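Local structure of hypothetical protein SA2161 (Staphylococcus aureus, 1Y7R) at the interface of chains A and B. The protein is of unknown function but probably acts as an acetyltransferase of the GNAT family, transferring an acetyl group from acetyl-CoA. Sequence-based numbering; all coordinates share one arbitrary frame. Chains: chain A/B, hypothetical protein SA2161.

Contact 1: the interface of chains A and B. Residues chain A 61, 97-99; chain B 25, 27, 30, 133.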
loop_
_atom_site.group_PDB
_atom_site.type_symbol
_atom_site.label_atom_id
_atom_site.label_comp_id
_atom_site.label_asym_id
_atom_site.label_seq_id
_atom_site.Cartn_x
_atom_site.Cartn_y
_atom_site.Cartn_z
ATOM N N GLY A 61 7.508 1.626 -9.121
ATOM C CA GLY A 61 8.278 0.534 -9.751
ATOM C C GLY A 61 8.140 -0.832 -9.127
ATOM O O GLY A 61 7.993 -1.839 -9.808
ATOM N N VAL A 97 6.565 -2.926 -14.473
ATOM C CA VAL A 97 7.549 -3.725 -15.194
ATOM C C VAL A 97 7.524 -5.164 -14.640
ATOM O O VAL A 97 6.869 -5.444 -13.623
ATOM C CB VAL A 97 8.971 -3.153 -15.083
ATOM C CG1 VAL A 97 9.055 -1.811 -15.790
ATOM C CG2 VAL A 97 9.431 -3.019 -13.627
ATOM N N GLU A 98 8.248 -6.083 -15.287
ATOM C CA GLU A 98 8.420 -7.421 -14.713
ATOM C C GLU A 98 8.822 -7.277 -13.245
ATOM O O GLU A 98 9.742 -6.492 -12.929
ATOM C CB GLU A 98 9.502 -8.221 -15.465
ATOM C CG GLU A 98 10.070 -9.462 -14.697
ATOM C CD GLU A 98 11.381 -10.000 -15.286
ATOM O OE1 GLU A 98 11.922 -9.429 -16.273
ATOM O OE2 GLU A 98 11.890 -11.004 -14.749
ATOM N N SER A 99 8.096 -8.010 -12.381
ATOM C CA SER A 99 8.310 -8.101 -10.906
ATOM C C SER A 99 7.565 -7.048 -10.082
ATOM O O SER A 99 7.556 -7.116 -8.868
ATOM C CB SER A 99 9.781 -8.177 -10.454
ATOM O OG SER A 99 10.397 -6.880 -10.442
ATOM N N PRO B 25 11.487 -11.938 -5.614
ATOM C CA PRO B 25 12.505 -11.122 -6.270
ATOM C C PRO B 25 11.965 -9.845 -6.916
ATOM O O PRO B 25 10.767 -9.767 -7.263
ATOM C CB PRO B 25 13.055 -12.034 -7.371
ATOM C CG PRO B 25 12.359 -13.341 -7.251
ATOM C CD PRO B 25 11.238 -13.225 -6.287
ATOM N N THR B 27 13.390 -7.059 -10.091
ATOM C CA THR B 27 14.397 -6.795 -11.137
ATOM C C THR B 27 15.169 -5.526 -10.803
ATOM O O THR B 27 14.659 -4.710 -10.050
ATOM C CB THR B 27 13.755 -6.677 -12.532
ATOM O OG1 THR B 27 12.810 -5.586 -12.542
ATOM C CG2 THR B 27 13.005 -7.965 -12.858
ATOM N N ALA B 30 12.907 -2.692 -11.858
ATOM C CA ALA B 30 11.861 -2.336 -10.912
ATOM C C ALA B 30 12.488 -1.494 -9.780
ATOM O O ALA B 30 11.871 -0.538 -9.321
ATOM C CB ALA B 30 11.193 -3.584 -10.336
ATOM N N TYR B 133 3.500 -8.549 -11.959
ATOM C CA TYR B 133 3.742 -8.371 -13.389
ATOM C C TYR B 133 5.005 -9.110 -13.828
ATOM O O TYR B 133 5.763 -9.582 -12.995
ATOM C CB TYR B 133 3.923 -6.878 -13.671
ATOM C CG TYR B 133 2.616 -6.149 -13.693
ATOM C CD1 TYR B 133 1.966 -5.820 -12.502
ATOM C CD2 TYR B 133 2.013 -5.802 -14.898
ATOM C CE1 TYR B 133 0.742 -5.154 -12.511
ATOM C CE2 TYR B 133 0.787 -5.151 -14.915
ATOM C CZ TYR B 133 0.167 -4.830 -13.721
ATOM O OH TYR B 133 -1.048 -4.176 -13.709
HETATM O O HOH W 1 11.585 -5.555 -14.838
#
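B:Thr27 and A:Ser99 meet at the centre of this subunit contact, and the pair shows how a small hydrogen-bond network can join a loop of one chain to a helix start of the other. The tightly packed part is the cluster of A:Ser99, B:Thr27 and B:Ala30. The hydroxyl OG of A:Ser99 serves as both donor and acceptor. It donates within its own chain to the carbonyl oxygen O of A:Glu98 at 2.6 Å, in the carbonyl plane and on a lone pair, and it accepts the backbone N of B:Thr27 at 3.0 Å, nearly straight (168° at the hydrogen). OG reaches both because it is turned between the backbone N and the carbonyl carbon (chi1 80°). The same carbonyl of A:Glu98 takes a second donor from across the interface, OG1 of B:Thr27 at 3.2 Å, which comes in tilted from the carbonyl plane. OG1 of B:Thr27, the residue just before helix 28-34, accepts N of B:Ala30 at 3.0 Å, the usual N-cap bond, so one hydroxyl serves helix and partner together. Beside this core, CG2 of A:Val97 packs on CA of B:Ala30 at 3.7 Å, and the methyl CB of B:Ala30 lies against OG of A:Ser99.

On the A:Glu98 side the contact is looser: a water spans the carbonyl O of A:Glu98 and OG1 of B:Thr27, 2.6 Å from the latter, and the extended A:Glu98 side chain crosses B:Thr27 obliquely, laying its carboxylate carbon CD against the methyl CG2 of B:Thr27 at 3.6 Å.

A further tie comes from the chain end, where the backbone N of A:Ser99 gives to O of B:Tyr133, the last residue, at 2.9 Å from above the carbonyl plane. In the fold, the A residues belong mainly to the loop between helix 80-95 and strand 101-107, with A:Gly61 in the turn between strands 49-58 and 63-71; they face the start of helix 28-34 and the C-terminus of B.

Contact 2: the interface of chains A and B. Residues chain A 89, 102-103, 118-120; chain B 129-131.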
loop_
_atom_site.group_PDB
_atom_site.type_symbol
_atom_site.label_atom_id
_atom_site.label_comp_id
_atom_site.label_asym_id
_atom_site.label_seq_id
_atom_site.Cartn_x
_atom_site.Cartn_y
_atom_site.Cartn_z
HETATM N N MSE A 89 -6.179 -0.010 -13.745
HETATM C CA MSE A 89 -5.315 -1.034 -14.370
HETATM C C MSE A 89 -4.578 -0.480 -15.583
HETATM O O MSE A 89 -3.436 -0.894 -15.864
HETATM C CB MSE A 89 -6.104 -2.298 -14.730
HETATM C CG MSE A 89 -6.595 -3.099 -13.526
HETATM SE SE MSE A 89 -5.204 -3.446 -12.140
HETATM C CE MSE A 89 -5.420 -1.956 -11.078
ATOM N N VAL A 102 1.363 -5.581 -7.057
ATOM C CA VAL A 102 0.268 -4.667 -6.706
ATOM C C VAL A 102 -0.647 -5.405 -5.750
ATOM O O VAL A 102 -0.956 -6.587 -5.962
ATOM C CB VAL A 102 -0.546 -4.261 -7.946
ATOM C CG1 VAL A 102 -1.658 -3.249 -7.564
ATOM C CG2 VAL A 102 0.363 -3.706 -9.085
ATOM N N SER A 103 -1.054 -4.751 -4.673
ATOM C CA SER A 103 -1.943 -5.425 -3.736
ATOM C C SER A 103 -3.112 -4.552 -3.332
ATOM O O SER A 103 -3.100 -3.323 -3.541
ATOM C CB SER A 103 -1.176 -5.916 -2.485
ATOM O OG SER A 103 -0.963 -4.873 -1.524
ATOM N N GLY A 118 -7.726 -10.045 -12.259
ATOM C CA GLY A 118 -6.609 -10.981 -12.151
ATOM C C GLY A 118 -6.045 -11.107 -10.751
ATOM O O GLY A 118 -5.113 -11.881 -10.536
ATOM N N PHE A 119 -6.618 -10.371 -9.801
ATOM C CA PHE A 119 -6.157 -10.443 -8.395
ATOM C C PHE A 119 -6.462 -11.806 -7.779
ATOM O O PHE A 119 -7.488 -12.415 -8.074
ATOM C CB PHE A 119 -6.782 -9.314 -7.567
ATOM C CG PHE A 119 -6.166 -7.999 -7.860
ATOM C CD1 PHE A 119 -5.069 -7.561 -7.122
ATOM C CD2 PHE A 119 -6.613 -7.218 -8.929
ATOM C CE1 PHE A 119 -4.449 -6.331 -7.421
ATOM C CE2 PHE A 119 -5.971 -6.009 -9.237
ATOM C CZ PHE A 119 -4.884 -5.578 -8.486
HETATM N N MSE A 120 -5.542 -12.283 -6.950
HETATM C CA MSE A 120 -5.756 -13.529 -6.235
HETATM C C MSE A 120 -5.425 -13.335 -4.754
HETATM O O MSE A 120 -4.705 -12.399 -4.383
HETATM C CB MSE A 120 -4.879 -14.606 -6.831
HETATM C CG MSE A 120 -3.463 -14.151 -6.919
HETATM SE SE MSE A 120 -2.330 -15.596 -7.094
HETATM C CE MSE A 120 -2.500 -15.926 -9.064
HETATM N N MSE B 129 -5.270 -9.244 -1.467
HETATM C CA MSE B 129 -5.198 -9.831 -2.798
HETATM C C MSE B 129 -4.095 -9.164 -3.580
HETATM O O MSE B 129 -3.716 -8.014 -3.305
HETATM C CB MSE B 129 -6.519 -9.667 -3.547
HETATM C CG MSE B 129 -7.712 -10.121 -2.744
HETATM SE SE MSE B 129 -9.334 -10.012 -3.814
HETATM C CE MSE B 129 -9.051 -11.553 -4.985
ATOM N N TYR B 130 -3.567 -9.872 -4.561
ATOM C CA TYR B 130 -2.416 -9.311 -5.267
ATOM C C TYR B 130 -2.326 -9.770 -6.703
ATOM O O TYR B 130 -2.981 -10.729 -7.114
ATOM C CB TYR B 130 -1.104 -9.680 -4.518
ATOM C CG TYR B 130 -0.629 -11.085 -4.781
ATOM C CD1 TYR B 130 0.455 -11.320 -5.628
ATOM C CD2 TYR B 130 -1.299 -12.196 -4.229
ATOM C CE1 TYR B 130 0.894 -12.626 -5.893
ATOM C CE2 TYR B 130 -0.850 -13.505 -4.487
ATOM C CZ TYR B 130 0.233 -13.693 -5.331
ATOM O OH TYR B 130 0.685 -14.983 -5.598
ATOM N N ILE B 131 -1.483 -9.055 -7.450
ATOM C CA ILE B 131 -0.960 -9.498 -8.758
ATOM C C ILE B 131 0.529 -9.186 -8.831
ATOM O O ILE B 131 1.001 -8.260 -8.173
ATOM C CB ILE B 131 -1.705 -8.830 -9.943
ATOM C CG1 ILE B 131 -1.456 -7.315 -9.947
ATOM C CG2 ILE B 131 -3.180 -9.137 -9.878
ATOM C CD1 ILE B 131 -2.176 -6.484 -11.046
#
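A beta-sheet interface of exchanged-strand type forms where B:Ile131 and B:Tyr130, on strand 126-132, slot between A:Val102 and A:Met120, so that one chain completes the sheet of the other and the two are joined by main-chain bonds. On one flank, B:Ile131 pairs with A:Val102 in both directions: N of A:Val102 gives to O of B:Ile131 at 2.9 Å (173° at the hydrogen), and N of B:Ile131 gives back to O of A:Val102. On the other flank, B:Tyr130 and A:Met120 exchange a similar antiparallel pair, with N of B:Tyr130 2.8 Å from O of A:Met120.

Side chains seal the seam. CG2 of B:Ile131 sits over the centre of the A:Phe119 ring, 3.7 Å from its centroid, a CH-pi contact, while the N of B:Tyr130 lies at the edge of that ring. With its CG1 between the backbone N and the carbonyl carbon (chi1 65°), B:Ile131 sends its other branch on to CD1, which meets CZ of A:Phe119 at 3.8 Å. A:Val102 runs alongside B:Ile131, pointing the same way, and CB of A:Val102 lies 3.8 Å from CG1 of B:Ile131. At the far end, CE of B:Met129, a selenomethionine bent at its last torsion, reaches O of A:Phe119 at 3.6 Å. The A:Met120 side chain, also selenomethionine, appears to cross the B:Tyr130 ring but is poorly ordered.

Within the fold, strand 126-132 of B lies between strands 101-107 and 120-121 of A, with A:Met89 of helix 80-95, a selenomethionine, near the CD1 tip of B:Ile131.

Contact 1 and contact 2 lie about 14 Å apart, measured between the centres of their C-alpha atoms, and are joined through continuous stretches of both chains. In B, strand 126-132 supplies contact 2 and the C-terminal residue that follows it continues into contact 1; in A, the loop after helix 80-95 serves contact 1 and leads directly into strand 101-107 of contact 2. Sheet completion and the polar loop contact may therefore support each other, and the two-fold repeats both with the chains exchanged. Such reciprocal insertion is consistent with a stable dimer, although the structure alone does not show that it forms in solution.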